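Local coordinates for ATP synthase subunit s, mitochondrial (Bos taurus, PDB 3E4G), which regulates the mitochondrial membrane ATP synthase, being needed for its proton conduction and favouring ATP synthesis by blocking a proton leak, at residues A[30-33]-A[37-40]; A[101-106]-A[117-122]; A[130-135]-A[147-152]. The protein carries 1 engineered substitution. All blocks are in the same frame, centred on the assembly; numbering follows the deposited sequence. Where two conformers were deposited one is given.

Contact 1. Residues A[30-33]-A[37-40]; sequences WLLR and MVRY
Leu31 and Val38 form the tight part of this contact: Leu31 CD1 lies 3.5 Å from Val38 CG1, and Leu31 CB stands 4.0 Å from the same methyl. One branch of the valine takes both contacts, and the two side chains cross at about a right angle. Val38 CG1 lies anti to its own carbonyl carbon (chi1 -59°), which turns it to Leu31 and leaves CG2 for Leu32. The other methyl of Leu31, CD2, sits 3.7 Å above the plane of the Trp30 ring, offset toward its rim; Leu31 thus lies between an indole face and the strand.

Packing is looser one residue on. Leu32 CD1 comes within 3.8 Å of Val38 N and 3.9 Å of Met37 CA, and its approach to Val38 CG2 is 4.1 Å. Here the leucine, which has two deposited conformers, touches mostly backbone. Met37 marks the partly exposed side, its CB directed away from the helix and the nearest atom of its side chain about 5 Å from the bound magnesium ion.

No hydrogen bond crosses between 30-33 and 37-40; the strand's backbone bonds run instead to partners such as Asp67 and Ala65. Helix 23-33 of the N-terminal domain packs by aliphatic contacts on the first, antiparallel strand of the sheet, consistent with an N-terminal cap on the leucine-rich repeats, beside the magnesium site of Gly35 and Thr69.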
loop_
_atom_site.group_PDB
_atom_site.type_symbol
_atom_site.label_atom_id
_atom_site.label_comp_id
_atom_site.label_asym_id
_atom_site.label_seq_id
_atom_site.Cartn_x
_atom_site.Cartn_y
_atom_site.Cartn_z
ATOM N N TRP A 30 -2.677 6.143 -10.609
ATOM C CA TRP A 30 -1.311 6.040 -10.073
ATOM C C TRP A 30 -0.885 4.578 -9.944
ATOM O O TRP A 30 0.180 4.161 -10.422
ATOM C CB TRP A 30 -1.225 6.757 -8.714
ATOM C CG TRP A 30 -0.021 6.409 -7.923
ATOM C CD1 TRP A 30 1.300 6.546 -8.246
ATOM C CD2 TRP A 30 -0.029 5.798 -6.617
ATOM N NE1 TRP A 30 2.103 6.095 -7.238
ATOM C CE2 TRP A 30 1.303 5.624 -6.207
ATOM C CE3 TRP A 30 -1.072 5.404 -5.744
ATOM C CZ2 TRP A 30 1.658 5.030 -4.989
ATOM C CZ3 TRP A 30 -0.734 4.840 -4.539
ATOM C CH2 TRP A 30 0.592 4.630 -4.170
ATOM N N LEU A 31 -1.724 3.780 -9.286
ATOM C CA LEU A 31 -1.333 2.377 -9.047
ATOM C C LEU A 31 -1.174 1.638 -10.355
ATOM O O LEU A 31 -0.159 0.958 -10.580
ATOM C CB LEU A 31 -2.350 1.726 -8.107
ATOM C CG LEU A 31 -2.110 2.196 -6.655
ATOM C CD1 LEU A 31 -3.363 2.067 -5.782
ATOM C CD2 LEU A 31 -0.951 1.461 -6.005
ATOM N N LEU A 32 -2.156 1.740 -11.255
ATOM C CA LEU A 32 -2.036 0.928 -12.467
ATOM C C LEU A 32 -0.893 1.452 -13.370
ATOM O O LEU A 32 -0.188 0.637 -13.972
ATOM C CB LEU A 32 -3.337 0.784 -13.244
ATOM C CG LEU A 32 -4.228 -0.378 -12.762
ATOM C CD1 LEU A 32 -4.736 -0.223 -11.303
ATOM C CD2 LEU A 32 -5.441 -0.474 -13.721
ATOM N N ARG A 33 -0.665 2.764 -13.450
ATOM C CA ARG A 33 0.445 3.233 -14.308
ATOM C C ARG A 33 1.778 2.756 -13.752
ATOM O O ARG A 33 2.757 2.615 -14.502
ATOM C CB ARG A 33 0.410 4.770 -14.544
ATOM C CG ARG A 33 0.850 5.604 -13.369
ATOM C CD ARG A 33 0.267 7.000 -13.481
ATOM N NE ARG A 33 0.831 7.875 -12.457
ATOM C CZ ARG A 33 0.199 8.897 -11.892
ATOM N NH1 ARG A 33 -1.040 9.218 -12.289
ATOM N NH2 ARG A 33 0.798 9.582 -10.924
ATOM N N MET A 37 -2.242 -3.158 -9.184
ATOM C CA MET A 37 -3.662 -3.479 -9.491
ATOM C C MET A 37 -4.506 -3.024 -8.278
ATOM O O MET A 37 -4.031 -2.964 -7.145
ATOM C CB MET A 37 -3.835 -5.006 -9.689
ATOM C CG MET A 37 -2.971 -5.575 -10.799
ATOM S SD MET A 37 -3.223 -7.379 -10.867
ATOM C CE MET A 37 -2.066 -7.811 -12.142
ATOM N N VAL A 38 -5.778 -2.731 -8.576
ATOM C CA VAL A 38 -6.736 -2.402 -7.504
ATOM C C VAL A 38 -8.031 -3.185 -7.740
ATOM O O VAL A 38 -8.353 -3.563 -8.877
ATOM C CB VAL A 38 -7.090 -0.905 -7.429
ATOM C CG1 VAL A 38 -5.780 -0.064 -7.197
ATOM C CG2 VAL A 38 -7.861 -0.357 -8.599
ATOM N N ARG A 39 -8.779 -3.368 -6.671
ATOM C CA ARG A 39 -10.116 -3.987 -6.761
ATOM C C ARG A 39 -11.061 -3.118 -5.954
ATOM O O ARG A 39 -10.764 -2.744 -4.800
ATOM C CB ARG A 39 -10.119 -5.403 -6.208
ATOM C CG ARG A 39 -11.473 -6.095 -6.447
ATOM C CD ARG A 39 -11.532 -7.506 -5.898
ATOM N NE ARG A 39 -11.224 -7.592 -4.477
ATOM C CZ ARG A 39 -11.980 -7.063 -3.512
ATOM N NH1 ARG A 39 -13.182 -6.501 -3.805
ATOM N NH2 ARG A 39 -11.550 -7.053 -2.275
ATOM N N TYR A 40 -12.189 -2.773 -6.577
ATOM C CA TYR A 40 -13.184 -1.891 -5.924
ATOM C C TYR A 40 -14.141 -2.699 -5.056
ATOM O O TYR A 40 -14.491 -3.863 -5.305
ATOM C CB TYR A 40 -13.981 -1.148 -6.999
ATOM C CG TYR A 40 -13.109 -0.262 -7.840
ATOM C CD1 TYR A 40 -12.255 0.676 -7.250
ATOM C CD2 TYR A 40 -13.120 -0.333 -9.250
ATOM C CE1 TYR A 40 -11.446 1.493 -8.022
ATOM C CE2 TYR A 40 -12.335 0.485 -10.005
ATOM C CZ TYR A 40 -11.485 1.404 -9.393
ATOM O OH TYR A 40 -10.690 2.195 -10.205
#

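Contact 2. Residues A[101-106]-A[117-122]; sequences GCLERL and LEMEII
Leu103 is the first residue of 101-106 to touch the strand, and it meets two side chains at once. Its CD1 lies 4.0 Å from Ile121 CD1, and its CD2 is 4.1 Å from that same carbon, so the isoleucine methyl faces the fork of the leucine and the two chains meet tip to tip. CD2 also stands 4.0 Å from Met119 CE, where the two side chains cross obliquely. Leu103 CG is anti to the carbonyl carbon (chi1 -61°), a torsion that carries the fork toward the sheet.

One helical turn later, Leu106 brings CD1 to 4.3 Å from Met119 CE. In the conformer given, one of two deposited, the methionine methyl consequently touches both leucines. Met119 gets there by an extended chain, with CG anti to the backbone N (chi1 -171°). Such reach is needed because the axes of helix 101-106 and strand 118-122 approach no closer than 13.0 Å. The N-to-C directions of these segments differ by 173°, nearly antiparallel, which accounts for the order of the partners: the earlier leucine reaches the later strand residue, Ile121, while of the strand residues Leu106 touches only Met119.

Neighbouring residues extend the layer: Leu92 of strand 89-93 touches both Leu103 and Met119, and Phe78 touches Leu106. On the helix, Arg105 forms a salt bridge with Asp79, away from the strand.

All four touching residues are buried, and no hydrogen bond links the segments. The chemistry is that of an aliphatic and thioether core, in which methyl contacts of 4.0 to 4.3 Å join helix to sheet through dispersion and exclusion of water.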
loop_
_atom_site.group_PDB
_atom_site.type_symbol
_atom_site.label_atom_id
_atom_site.label_comp_id
_atom_site.label_asym_id
_atom_site.label_seq_id
_atom_site.Cartn_x
_atom_site.Cartn_y
_atom_site.Cartn_z
ATOM N N GLY A 101 10.480 4.477 4.860
ATOM C CA GLY A 101 9.775 5.754 4.843
ATOM C C GLY A 101 8.395 5.653 4.153
ATOM O O GLY A 101 7.479 6.400 4.525
ATOM N N CYS A 102 8.240 4.747 3.204
ATOM C CA CYS A 102 6.959 4.524 2.529
ATOM C C CYS A 102 5.948 3.963 3.546
ATOM O O CYS A 102 4.783 4.384 3.617
ATOM C CB CYS A 102 7.111 3.520 1.381
ATOM S SG CYS A 102 8.365 4.034 0.127
ATOM N N LEU A 103 6.406 2.964 4.328
ATOM C CA LEU A 103 5.553 2.325 5.339
ATOM C C LEU A 103 5.194 3.321 6.448
ATOM O O LEU A 103 4.065 3.362 6.939
ATOM C CB LEU A 103 6.218 1.099 5.920
ATOM C CG LEU A 103 6.508 0.007 4.853
ATOM C CD1 LEU A 103 7.181 -1.191 5.521
ATOM C CD2 LEU A 103 5.254 -0.422 4.116
ATOM N N GLU A 104 6.167 4.178 6.842
ATOM C CA GLU A 104 5.935 5.237 7.809
ATOM C C GLU A 104 4.859 6.184 7.256
ATOM O O GLU A 104 3.886 6.531 7.991
ATOM C CB GLU A 104 7.217 5.968 8.133
ATOM C CG GLU A 104 8.171 5.133 8.923
ATOM C CD GLU A 104 9.600 5.610 8.948
ATOM O OE1 GLU A 104 9.952 6.538 8.214
ATOM O OE2 GLU A 104 10.375 5.018 9.692
ATOM N N ARG A 105 5.003 6.659 6.023
ATOM C CA ARG A 105 4.035 7.555 5.439
ATOM C C ARG A 105 2.619 6.960 5.447
ATOM O O ARG A 105 1.629 7.596 5.813
ATOM C CB ARG A 105 4.476 7.921 3.992
ATOM C CG ARG A 105 3.645 8.934 3.190
ATOM C CD ARG A 105 4.244 9.231 1.802
ATOM N NE ARG A 105 5.507 9.916 1.907
ATOM C CZ ARG A 105 5.680 11.220 2.304
ATOM N NH1 ARG A 105 4.638 12.048 2.341
ATOM N NH2 ARG A 105 6.852 11.652 2.589
ATOM N N LEU A 106 2.543 5.687 5.041
ATOM C CA LEU A 106 1.217 4.975 5.063
ATOM C C LEU A 106 0.645 4.925 6.478
ATOM O O LEU A 106 -0.558 5.137 6.704
ATOM C CB LEU A 106 1.393 3.576 4.569
ATOM C CG LEU A 106 1.544 3.416 3.024
ATOM C CD1 LEU A 106 1.985 1.985 2.724
ATOM C CD2 LEU A 106 0.273 3.707 2.323
ATOM N N LEU A 117 -7.389 -3.567 7.305
ATOM C CA LEU A 117 -7.610 -4.888 7.922
ATOM C C LEU A 117 -6.485 -5.897 7.653
ATOM O O LEU A 117 -6.250 -6.762 8.488
ATOM C CB LEU A 117 -8.948 -5.502 7.458
ATOM C CG LEU A 117 -10.172 -4.610 7.669
ATOM C CD1 LEU A 117 -11.413 -5.321 7.118
ATOM C CD2 LEU A 117 -10.345 -4.305 9.184
ATOM N N GLU A 118 -5.882 -5.826 6.467
ATOM C CA GLU A 118 -4.966 -6.880 6.025
ATOM C C GLU A 118 -3.801 -6.235 5.261
ATOM O O GLU A 118 -4.035 -5.429 4.355
ATOM C CB GLU A 118 -5.703 -7.831 5.079
ATOM C CG GLU A 118 -4.862 -8.751 4.197
ATOM C CD GLU A 118 -5.651 -9.628 3.282
ATOM O OE1 GLU A 118 -6.592 -10.293 3.823
ATOM O OE2 GLU A 118 -5.311 -9.627 2.087
ATOM N N MET A 119 -2.586 -6.649 5.597
ATOM C CA MET A 119 -1.448 -6.221 4.771
ATOM C C MET A 119 -0.473 -7.351 4.616
ATOM O O MET A 119 -0.317 -8.208 5.483
ATOM C CB MET A 119 -0.798 -4.991 5.403
ATOM C CG MET A 119 0.201 -4.347 4.582
ATOM S SD MET A 119 0.615 -2.725 5.287
ATOM C CE MET A 119 1.604 -2.149 3.932
ATOM N N GLU A 120 0.172 -7.314 3.459
ATOM C CA GLU A 120 1.140 -8.363 3.073
ATOM C C GLU A 120 2.363 -7.622 2.484
ATOM O O GLU A 120 2.164 -6.762 1.614
ATOM C CB GLU A 120 0.555 -9.274 2.017
ATOM C CG GLU A 120 -0.796 -9.928 2.481
ATOM C CD GLU A 120 -1.337 -10.748 1.349
ATOM O OE1 GLU A 120 -1.774 -10.221 0.327
ATOM O OE2 GLU A 120 -1.153 -11.997 1.373
ATOM N N ILE A 121 3.539 -7.974 2.950
ATOM C CA ILE A 121 4.793 -7.347 2.452
ATOM C C ILE A 121 5.749 -8.481 2.165
ATOM O O ILE A 121 6.150 -9.207 3.096
ATOM C CB ILE A 121 5.362 -6.338 3.469
ATOM C CG1 ILE A 121 4.312 -5.303 3.872
ATOM C CG2 ILE A 121 6.583 -5.647 2.838
ATOM C CD1 ILE A 121 4.777 -4.376 4.985
ATOM N N ILE A 122 6.077 -8.642 0.895
ATOM C CA ILE A 122 6.772 -9.854 0.396
ATOM C C ILE A 122 7.886 -9.396 -0.512
ATOM O O ILE A 122 7.655 -8.711 -1.512
ATOM C CB ILE A 122 5.788 -10.736 -0.402
ATOM C CG1 ILE A 122 4.560 -11.120 0.469
ATOM C CG2 ILE A 122 6.537 -11.993 -0.914
ATOM C CD1 ILE A 122 3.362 -11.466 -0.325
#

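Contact 3. Residues A[130-135]-A[147-152]; sequences KGIIAL and SDLPGV
Ile132 carries the whole helix side of this contact, touching Val152 with one carbon and Leu149 with the next. Its CG1 lies 3.9 Å from Val152 CG2, where the side chains cross at about a right angle. Further out, its terminal CD1 comes to 4.1 Å from Leu149 CD1, approaching that side chain at a slant. Ile132 CG1 is anti to the carbonyl carbon (chi1 -61°), and the second torsion bends CD1 round (chi2 -53°); together these set the middle of the chain against the valine and its end against the leucine.

The next shell explains why Leu149 and Val152 present themselves together. A type I beta turn runs from Leu149 to Val152, with Pro150 and Gly151 as its central residues. It is closed by a 2.9 Å hydrogen bond from Val152 N to Leu149 O, and it directs CB of both end residues toward the helix.

Farther out, Ile158 of helix 155-165 touches both Ile132 and Val152, and Leu175 touches Leu149 and Val152. Ile121 of strand 118-122 touches Ile132 as well, linking this cluster to the core of the sheet.

Each of the three touching residues is buried and no hydrogen bond joins the segments. Such aliphatic packing sets the short helix of LRR 4 against the turn by which the chain leaves that repeat, at the C-terminal end of the leucine-rich repeats and next to helix 155-165.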
loop_
_atom_site.group_PDB
_atom_site.type_symbol
_atom_site.label_atom_id
_atom_site.label_comp_id
_atom_site.label_asym_id
_atom_site.label_seq_id
_atom_site.Cartn_x
_atom_site.Cartn_y
_atom_site.Cartn_z
ATOM N N LYS A 130 12.265 -1.282 11.277
ATOM C CA LYS A 130 11.653 0.042 11.525
ATOM C C LYS A 130 10.378 0.261 10.744
ATOM O O LYS A 130 9.377 0.788 11.250
ATOM C CB LYS A 130 12.654 1.155 11.170
ATOM C CG LYS A 130 12.293 2.530 11.457
ATOM C CD LYS A 130 13.484 3.488 11.253
ATOM C CE LYS A 130 13.645 3.739 9.855
ATOM N NZ LYS A 130 13.148 5.026 9.412
ATOM N N GLY A 131 10.382 -0.104 9.470
ATOM C CA GLY A 131 9.196 0.065 8.667
ATOM C C GLY A 131 8.053 -0.829 9.132
ATOM O O GLY A 131 6.893 -0.440 9.115
ATOM N N ILE A 132 8.409 -2.050 9.511
ATOM C CA ILE A 132 7.365 -2.976 10.005
ATOM C C ILE A 132 6.746 -2.448 11.261
ATOM O O ILE A 132 5.518 -2.481 11.446
ATOM C CB ILE A 132 7.957 -4.405 10.175
ATOM C CG1 ILE A 132 8.479 -4.991 8.848
ATOM C CG2 ILE A 132 6.918 -5.328 10.850
ATOM C CD1 ILE A 132 7.492 -4.967 7.726
ATOM N N ILE A 133 7.550 -1.995 12.216
ATOM C CA ILE A 133 7.015 -1.600 13.493
ATOM C C ILE A 133 6.067 -0.369 13.339
ATOM O O ILE A 133 5.105 -0.292 14.076
ATOM C CB ILE A 133 8.204 -1.327 14.492
ATOM C CG1 ILE A 133 8.871 -2.616 14.875
ATOM C CG2 ILE A 133 7.724 -0.590 15.744
ATOM C CD1 ILE A 133 8.040 -3.391 15.949
ATOM N N ALA A 134 6.295 0.466 12.323
ATOM C CA ALA A 134 5.415 1.557 12.043
ATOM C C ALA A 134 3.924 1.127 11.809
ATOM O O ALA A 134 2.986 1.879 12.049
ATOM C CB ALA A 134 5.939 2.371 10.901
ATOM N N LEU A 135 3.765 -0.108 11.321
ATOM C CA LEU A 135 2.413 -0.627 11.021
ATOM C C LEU A 135 1.544 -0.802 12.238
ATOM O O LEU A 135 0.326 -1.037 12.089
ATOM C CB LEU A 135 2.503 -1.927 10.226
ATOM C CG LEU A 135 3.353 -1.806 8.947
ATOM C CD1 LEU A 135 3.515 -3.233 8.336
ATOM C CD2 LEU A 135 2.734 -0.743 7.950
ATOM N N SER A 147 7.163 -11.738 4.330
ATOM C CA SER A 147 7.878 -12.824 3.699
ATOM C C SER A 147 9.108 -12.296 2.954
ATOM O O SER A 147 9.008 -11.299 2.216
ATOM C CB SER A 147 6.989 -13.487 2.681
ATOM O OG SER A 147 7.725 -14.449 1.933
ATOM N N ASP A 148 10.251 -12.972 3.108
ATOM C CA ASP A 148 11.440 -12.684 2.276
ATOM C C ASP A 148 11.774 -11.176 2.385
ATOM O O ASP A 148 11.899 -10.472 1.388
ATOM C CB ASP A 148 11.243 -13.106 0.846
ATOM C CG ASP A 148 12.503 -12.904 -0.021
ATOM O OD1 ASP A 148 13.618 -13.060 0.554
ATOM O OD2 ASP A 148 12.361 -12.647 -1.197
ATOM N N LEU A 149 11.978 -10.723 3.617
ATOM C CA LEU A 149 12.380 -9.325 3.937
ATOM C C LEU A 149 13.709 -9.438 4.595
ATOM O O LEU A 149 13.809 -9.451 5.822
ATOM C CB LEU A 149 11.361 -8.616 4.838
ATOM C CG LEU A 149 9.926 -8.602 4.285
ATOM C CD1 LEU A 149 9.011 -7.843 5.247
ATOM C CD2 LEU A 149 9.855 -8.043 2.867
ATOM N N PRO A 150 14.825 -9.510 3.803
ATOM C CA PRO A 150 16.112 -9.753 4.430
ATOM C C PRO A 150 16.525 -8.683 5.369
ATOM O O PRO A 150 17.368 -8.937 6.244
ATOM C CB PRO A 150 17.029 -9.842 3.196
ATOM C CG PRO A 150 16.370 -9.089 2.117
ATOM C CD PRO A 150 14.894 -9.437 2.336
ATOM N N GLY A 151 16.014 -7.456 5.237
ATOM C CA GLY A 151 16.307 -6.333 6.097
ATOM C C GLY A 151 15.640 -6.398 7.415
ATOM O O GLY A 151 15.909 -5.561 8.297
ATOM N N VAL A 152 14.691 -7.334 7.654
ATOM C CA VAL A 152 14.036 -7.465 8.904
ATOM C C VAL A 152 14.858 -8.493 9.705
ATOM O O VAL A 152 14.834 -9.710 9.465
ATOM C CB VAL A 152 12.577 -7.943 8.755
ATOM C CG1 VAL A 152 11.970 -8.268 10.158
ATOM C CG2 VAL A 152 11.789 -6.823 8.056
#

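The contacts follow one another along the chain without interleaving. Contact 1 joins the N-terminal domain to edge strand 37-40; contact 2 lies about 16 Å from it, centre to centre, on strand 118-122 of the same six-stranded sheet. Contact 3 is about 9 Å from contact 2 and about 24 Å from contact 1, centre to centre, across the chain's centre from the latter. Contacts 2 and 3 touch, linking LRR 3 to LRR 4: Leu103 CB packs 3.6 Å from Gly131 O, and Glu104 OE2 forms a salt bridge with Lys130 NZ at 2.8 Å. Contact 1 stands apart, its nearest atoms about 7 Å from contact 2, beside the magnesium site.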